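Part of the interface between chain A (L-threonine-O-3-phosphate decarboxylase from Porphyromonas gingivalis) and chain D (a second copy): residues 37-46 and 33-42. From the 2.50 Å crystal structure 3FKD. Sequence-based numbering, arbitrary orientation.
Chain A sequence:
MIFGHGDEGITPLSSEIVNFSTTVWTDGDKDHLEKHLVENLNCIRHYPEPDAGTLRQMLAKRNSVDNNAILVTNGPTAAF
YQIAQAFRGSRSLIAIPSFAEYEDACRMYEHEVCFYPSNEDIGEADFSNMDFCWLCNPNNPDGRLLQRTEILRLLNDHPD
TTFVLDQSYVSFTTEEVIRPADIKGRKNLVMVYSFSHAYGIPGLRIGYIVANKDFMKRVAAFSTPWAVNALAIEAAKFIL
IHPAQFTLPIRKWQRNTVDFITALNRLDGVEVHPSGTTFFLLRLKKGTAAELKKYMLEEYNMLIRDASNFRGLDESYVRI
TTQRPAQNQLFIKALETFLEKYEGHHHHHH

Chain A, residues 37-46: LVENLNCIRH
Chain D, residues 33-42: LEKHLVENLN

Overlapping stretches from two copies of one protein meet around Val38, whose CA atoms, Val38(A) to Val38(D), lie 6.3 Å apart; the second register point, Leu41(A) CA to Glu34(D) CA at 7.6 Å, shows that sequence rises along one chain as it falls along the other. A helix that begins earlier in chain D runs through Glu39(D), with Leu37(D) N to Leu33(D) O at 3.0 Å and Val38(D) N to Glu34(D) O at 2.9 Å among its hydrogen bonds. The helix of chain A, likewise begun earlier, also runs through Glu39(A), and a 3-10 segment follows, reaching Arg45(A), as the i to i-3 bond from Ile44(A) N to Leu41(A) O (3.1 Å) attests.

Glu34(D) points toward chain A (chi1 m, chi2 t, chi3 27°) and loses 89 Å², the largest share of the 464 Å² buried. Its aliphatic CG rests 3.6 Å from Leu41(A) CD2, while its carboxylate forms a salt bridge, OE2 to Arg45(A) NH2 at 3.1 Å. Arg45(A) reaches it through an extended chain (chi1 m, chi2 to chi4 near 180°), although its CA-to-CB bond points sideways.

One turn on, Leu37(D) also points toward chain A, with both chi angles off the wells (-106°, 27°); its CD2 lies 3.9 Å from Ile44(A) CD1, where Ile44(A) is p, t. Val38(D), chi1 t, points sideways, yet its CG2 is 4.0 Å from both Val38(A) CG1 and Leu41(A) CD2, so these methyl groups pack against one another where the two backbones come nearest.

Asn40(D), phi/psi -109/30, leaves helical geometry, and its ND2 donates to His36(D) O (2.8 Å, 154°). The chain then turns into 3-10 conformation, where Leu41(D) (t, p) places CD2 3.6 Å from Val38(A) CG2 and 4.3 Å from Leu37(A) CB. No hydrogen bond crosses these stretches: apolar packing is joined by one salt bridge.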

ATOM      1  N   LEU A  37      15.745  -8.956   7.926  1.00 24.43           N
ATOM      2  CA  LEU A  37      14.570  -8.273   8.462  1.00 26.26           C
ATOM      3  C   LEU A  37      14.398  -8.434   9.976  1.00 25.49           C
ATOM      4  O   LEU A  37      13.826  -7.567  10.660  1.00 23.03           O
ATOM      5  CB  LEU A  37      13.307  -8.772   7.763  1.00 24.49           C
ATOM      6  CG  LEU A  37      13.356  -8.568   6.255  1.00 26.51           C
ATOM      7  CD1 LEU A  37      12.160  -9.307   5.600  1.00 24.73           C
ATOM      8  CD2 LEU A  37      13.501  -7.091   5.815  1.00 19.40           C
ATOM      9  N   VAL A  38      14.862  -9.567  10.489  1.00 25.69           N
ATOM     10  CA  VAL A  38      14.754  -9.863  11.905  1.00 25.33           C
ATOM     11  C   VAL A  38      15.699  -8.913  12.645  1.00 25.32           C
ATOM     12  O   VAL A  38      15.383  -8.357  13.710  1.00 24.02           O
ATOM     13  CB  VAL A  38      15.086 -11.350  12.156  1.00 26.60           C
ATOM     14  CG1 VAL A  38      15.153 -11.644  13.634  1.00 25.43           C
ATOM     15  CG2 VAL A  38      14.033 -12.236  11.471  1.00 24.51           C
ATOM     16  N   GLU A  39      16.855  -8.701  12.038  1.00 25.84           N
ATOM     17  CA  GLU A  39      17.849  -7.795  12.598  1.00 28.13           C
ATOM     18  C   GLU A  39      17.393  -6.322  12.595  1.00 27.54           C
ATOM     19  O   GLU A  39      17.655  -5.579  13.555  1.00 29.20           O
ATOM     20  CB  GLU A  39      19.200  -8.003  11.896  1.00 28.07           C
ATOM     21  CG  GLU A  39      19.871  -9.334  12.282  1.00 31.46           C
ATOM     22  CD  GLU A  39      21.070  -9.683  11.430  1.00 32.31           C
ATOM     23  OE1 GLU A  39      21.423  -8.872  10.549  1.00 34.31           O
ATOM     24  OE2 GLU A  39      21.654 -10.772  11.629  1.00 32.35           O
ATOM     25  N   ASN A  40      16.707  -5.909  11.531  1.00 25.22           N
ATOM     26  CA  ASN A  40      16.238  -4.533  11.401  1.00 25.17           C
ATOM     27  C   ASN A  40      14.761  -4.374  11.622  1.00 24.75           C
ATOM     28  O   ASN A  40      14.131  -3.476  11.058  1.00 25.59           O
ATOM     29  CB  ASN A  40      16.629  -3.956  10.050  1.00 26.26           C
ATOM     30  CG  ASN A  40      18.124  -4.001   9.835  1.00 27.85           C
ATOM     31  OD1 ASN A  40      18.850  -3.073  10.231  1.00 24.85           O
ATOM     32  ND2 ASN A  40      18.609  -5.108   9.241  1.00 26.24           N
ATOM     33  N   LEU A  41      14.220  -5.215  12.492  1.00 25.04           N
ATOM     34  CA  LEU A  41      12.803  -5.188  12.781  1.00 25.00           C
ATOM     35  C   LEU A  41      12.294  -3.888  13.404  1.00 26.99           C
ATOM     36  O   LEU A  41      11.127  -3.531  13.229  1.00 26.69           O
ATOM     37  CB  LEU A  41      12.385  -6.388  13.612  1.00 25.94           C
ATOM     38  CG  LEU A  41      10.880  -6.644  13.427  1.00 29.67           C
ATOM     39  CD1 LEU A  41      10.472  -6.876  11.949  1.00 22.49           C
ATOM     40  CD2 LEU A  41      10.398  -7.778  14.308  1.00 31.27           C
ATOM     41  N   ASN A  42      13.154  -3.173  14.118  1.00 26.96           N
ATOM     42  CA  ASN A  42      12.765  -1.903  14.691  1.00 27.49           C
ATOM     43  C   ASN A  42      12.326  -0.844  13.677  1.00 27.90           C
ATOM     44  O   ASN A  42      11.672   0.133  14.059  1.00 26.55           O
ATOM     45  CB  ASN A  42      13.862  -1.349  15.557  1.00 30.72           C
ATOM     46  CG  ASN A  42      14.022  -2.121  16.819  1.00 36.49           C
ATOM     47  OD1 ASN A  42      13.129  -2.886  17.209  1.00 35.30           O
ATOM     48  ND2 ASN A  42      15.164  -1.919  17.499  1.00 41.05           N
ATOM     49  N   CYS A  43      12.653  -1.045  12.396  1.00 25.75           N
ATOM     50  CA  CYS A  43      12.169  -0.143  11.361  1.00 23.79           C
ATOM     51  C   CYS A  43      10.634   0.008  11.370  1.00 24.86           C
ATOM     52  O   CYS A  43      10.136   1.012  10.890  1.00 24.35           O
ATOM     53  CB  CYS A  43      12.649  -0.575   9.975  1.00 25.64           C
ATOM     54  SG  CYS A  43      11.683  -1.934   9.227  1.00 25.22           S
ATOM     55  N   ILE A  44       9.890  -0.957  11.925  1.00 23.69           N
ATOM     56  CA  ILE A  44       8.435  -0.821  11.982  1.00 24.26           C
ATOM     57  C   ILE A  44       7.940   0.284  12.958  1.00 26.53           C
ATOM     58  O   ILE A  44       6.757   0.690  12.943  1.00 24.21           O
ATOM     59  CB  ILE A  44       7.721  -2.147  12.343  1.00 24.28           C
ATOM     60  CG1 ILE A  44       8.081  -2.596  13.755  1.00 27.08           C
ATOM     61  CG2 ILE A  44       8.040  -3.240  11.354  1.00 24.87           C
ATOM     62  CD1 ILE A  44       7.455  -3.943  14.143  1.00 25.73           C
ATOM     63  N   ARG A  45       8.855   0.738  13.813  1.00 27.83           N
ATOM     64  CA  ARG A  45       8.585   1.727  14.867  1.00 28.30           C
ATOM     65  C   ARG A  45       8.786   3.142  14.357  1.00 28.11           C
ATOM     66  O   ARG A  45       8.447   4.096  15.043  1.00 27.62           O
ATOM     67  CB  ARG A  45       9.557   1.530  16.046  1.00 31.06           C
ATOM     68  CG  ARG A  45       9.326   0.292  16.870  1.00 32.49           C
ATOM     69  CD  ARG A  45      10.562  -0.016  17.646  1.00 34.08           C
ATOM     70  NE  ARG A  45      10.358  -1.170  18.506  1.00 40.17           N
ATOM     71  CZ  ARG A  45      11.267  -1.625  19.361  1.00 43.76           C
ATOM     72  NH1 ARG A  45      12.432  -0.999  19.463  1.00 44.84           N
ATOM     73  NH2 ARG A  45      11.012  -2.694  20.121  1.00 44.47           N
ATOM     74  N   HIS A  46       9.372   3.288  13.176  1.00 26.83           N
ATOM     75  CA  HIS A  46       9.521   4.623  12.620  1.00 26.53           C
ATOM     76  C   HIS A  46       8.905   4.734  11.225  1.00 26.35           C
ATOM     77  O   HIS A  46       8.875   3.778  10.446  1.00 24.78           O
ATOM     78  CB  HIS A  46      10.978   5.069  12.662  1.00 24.53           C
ATOM     79  CG  HIS A  46      11.642   4.762  13.971  1.00 31.40           C
ATOM     80  ND1 HIS A  46      12.798   4.009  14.071  1.00 36.67           N
ATOM     81  CD2 HIS A  46      11.270   5.043  15.244  1.00 30.40           C
ATOM     82  CE1 HIS A  46      13.137   3.884  15.343  1.00 32.64           C
ATOM     83  NE2 HIS A  46      12.222   4.497  16.075  1.00 32.18           N
TER
ATOM     84  N   LEU D  33       4.886  -8.635  20.438  1.00 36.95           N
ATOM     85  CA  LEU D  33       4.469  -8.469  19.057  1.00 33.39           C
ATOM     86  C   LEU D  33       5.622  -8.756  18.089  1.00 30.23           C
ATOM     87  O   LEU D  33       5.409  -9.337  17.027  1.00 31.75           O
ATOM     88  CB  LEU D  33       3.919  -7.058  18.846  1.00 34.46           C
ATOM     89  CG  LEU D  33       3.808  -6.539  17.417  1.00 33.30           C
ATOM     90  CD1 LEU D  33       2.853  -7.416  16.580  1.00 26.07           C
ATOM     91  CD2 LEU D  33       3.396  -5.070  17.458  1.00 27.47           C
ATOM     92  N   GLU D  34       6.830  -8.347  18.431  1.00 31.64           N
ATOM     93  CA  GLU D  34       7.983  -8.650  17.568  1.00 32.37           C
ATOM     94  C   GLU D  34       8.402 -10.126  17.490  1.00 30.19           C
ATOM     95  O   GLU D  34       8.786 -10.595  16.408  1.00 30.21           O
ATOM     96  CB  GLU D  34       9.186  -7.745  17.858  1.00 31.38           C
ATOM     97  CG  GLU D  34       8.986  -6.378  17.265  1.00 34.63           C
ATOM     98  CD  GLU D  34      10.057  -5.371  17.645  1.00 40.25           C
ATOM     99  OE1 GLU D  34      11.211  -5.800  17.925  1.00 44.32           O
ATOM    100  OE2 GLU D  34       9.738  -4.149  17.640  1.00 37.23           O
ATOM    101  N   LYS D  35       8.312 -10.858  18.598  1.00 28.20           N
ATOM    102  CA  LYS D  35       8.526 -12.298  18.562  1.00 31.16           C
ATOM    103  C   LYS D  35       7.525 -12.910  17.566  1.00 30.75           C
ATOM    104  O   LYS D  35       7.880 -13.712  16.705  1.00 28.86           O
ATOM    105  CB  LYS D  35       8.365 -12.936  19.951  1.00 31.20           C
ATOM    106  N   HIS D  36       6.275 -12.489  17.690  1.00 29.07           N
ATOM    107  CA  HIS D  36       5.230 -12.940  16.808  1.00 29.77           C
ATOM    108  C   HIS D  36       5.543 -12.712  15.349  1.00 28.40           C
ATOM    109  O   HIS D  36       5.391 -13.617  14.534  1.00 27.33           O
ATOM    110  CB  HIS D  36       3.905 -12.265  17.132  1.00 29.46           C
ATOM    111  CG  HIS D  36       2.745 -12.944  16.488  1.00 29.25           C
ATOM    112  ND1 HIS D  36       2.393 -14.243  16.786  1.00 30.52           N
ATOM    113  CD2 HIS D  36       1.890 -12.530  15.525  1.00 28.17           C
ATOM    114  CE1 HIS D  36       1.345 -14.589  16.058  1.00 29.36           C
ATOM    115  NE2 HIS D  36       1.028 -13.571  15.277  1.00 27.12           N
ATOM    116  N   LEU D  37       5.944 -11.495  15.014  1.00 27.99           N
ATOM    117  CA  LEU D  37       6.263 -11.179  13.629  1.00 27.85           C
ATOM    118  C   LEU D  37       7.442 -12.049  13.127  1.00 27.48           C
ATOM    119  O   LEU D  37       7.446 -12.545  11.997  1.00 24.27           O
ATOM    120  CB  LEU D  37       6.571  -9.697  13.505  1.00 24.46           C
ATOM    121  CG  LEU D  37       5.548  -8.757  12.853  1.00 29.39           C
ATOM    122  CD1 LEU D  37       4.041  -9.191  12.932  1.00 23.66           C
ATOM    123  CD2 LEU D  37       5.779  -7.327  13.386  1.00 26.24           C
ATOM    124  N   VAL D  38       8.439 -12.218  13.989  1.00 28.28           N
ATOM    125  CA  VAL D  38       9.615 -13.010  13.664  1.00 28.30           C
ATOM    126  C   VAL D  38       9.197 -14.451  13.439  1.00 27.85           C
ATOM    127  O   VAL D  38       9.616 -15.078  12.471  1.00 28.17           O
ATOM    128  CB  VAL D  38      10.673 -12.950  14.781  1.00 28.58           C
ATOM    129  CG1 VAL D  38      11.673 -14.079  14.610  1.00 27.92           C
ATOM    130  CG2 VAL D  38      11.349 -11.620  14.773  1.00 27.23           C
ATOM    131  N   GLU D  39       8.328 -14.962  14.306  1.00 28.17           N
ATOM    132  CA  GLU D  39       7.824 -16.310  14.093  1.00 30.39           C
ATOM    133  C   GLU D  39       7.015 -16.450  12.798  1.00 27.50           C
ATOM    134  O   GLU D  39       7.076 -17.486  12.182  1.00 27.12           O
ATOM    135  CB  GLU D  39       7.070 -16.839  15.321  1.00 30.53           C
ATOM    136  CG  GLU D  39       7.992 -17.010  16.503  1.00 33.25           C
ATOM    137  CD  GLU D  39       7.273 -17.178  17.841  1.00 37.51           C
ATOM    138  OE1 GLU D  39       7.983 -17.518  18.811  1.00 35.69           O
ATOM    139  OE2 GLU D  39       6.027 -16.965  17.933  1.00 37.98           O
ATOM    140  N   ASN D  40       6.289 -15.406  12.382  1.00 27.15           N
ATOM    141  CA  ASN D  40       5.402 -15.498  11.216  1.00 26.56           C
ATOM    142  C   ASN D  40       5.903 -14.733  10.014  1.00 25.30           C
ATOM    143  O   ASN D  40       5.138 -14.272   9.167  1.00 24.33           O
ATOM    144  CB  ASN D  40       3.967 -15.086  11.565  1.00 27.05           C
ATOM    145  CG  ASN D  40       3.360 -15.981  12.625  1.00 29.37           C
ATOM    146  OD1 ASN D  40       2.820 -17.049  12.320  1.00 33.62           O
ATOM    147  ND2 ASN D  40       3.467 -15.570  13.874  1.00 26.87           N
ATOM    148  N   LEU D  41       7.211 -14.636   9.932  1.00 25.96           N
ATOM    149  CA  LEU D  41       7.845 -13.921   8.856  1.00 25.12           C
ATOM    150  C   LEU D  41       7.539 -14.497   7.471  1.00 26.19           C
ATOM    151  O   LEU D  41       7.541 -13.757   6.478  1.00 25.86           O
ATOM    152  CB  LEU D  41       9.353 -13.841   9.122  1.00 24.57           C
ATOM    153  CG  LEU D  41      10.034 -12.661   8.419  1.00 27.54           C
ATOM    154  CD1 LEU D  41       9.215 -11.344   8.451  1.00 21.95           C
ATOM    155  CD2 LEU D  41      11.392 -12.467   9.026  1.00 25.99           C
ATOM    156  N   ASN D  42       7.295 -15.811   7.400  1.00 25.84           N
ATOM    157  CA  ASN D  42       6.982 -16.470   6.136  1.00 26.92           C
ATOM    158  C   ASN D  42       5.744 -15.889   5.432  1.00 27.00           C
ATOM    159  O   ASN D  42       5.573 -16.086   4.237  1.00 27.73           O
ATOM    160  CB  ASN D  42       6.806 -17.989   6.308  1.00 30.30           C
ATOM    161  CG  ASN D  42       8.122 -18.718   6.581  1.00 36.52           C
ATOM    162  OD1 ASN D  42       9.215 -18.144   6.441  1.00 34.82           O
ATOM    163  ND2 ASN D  42       8.019 -19.993   6.993  1.00 37.14           N
TER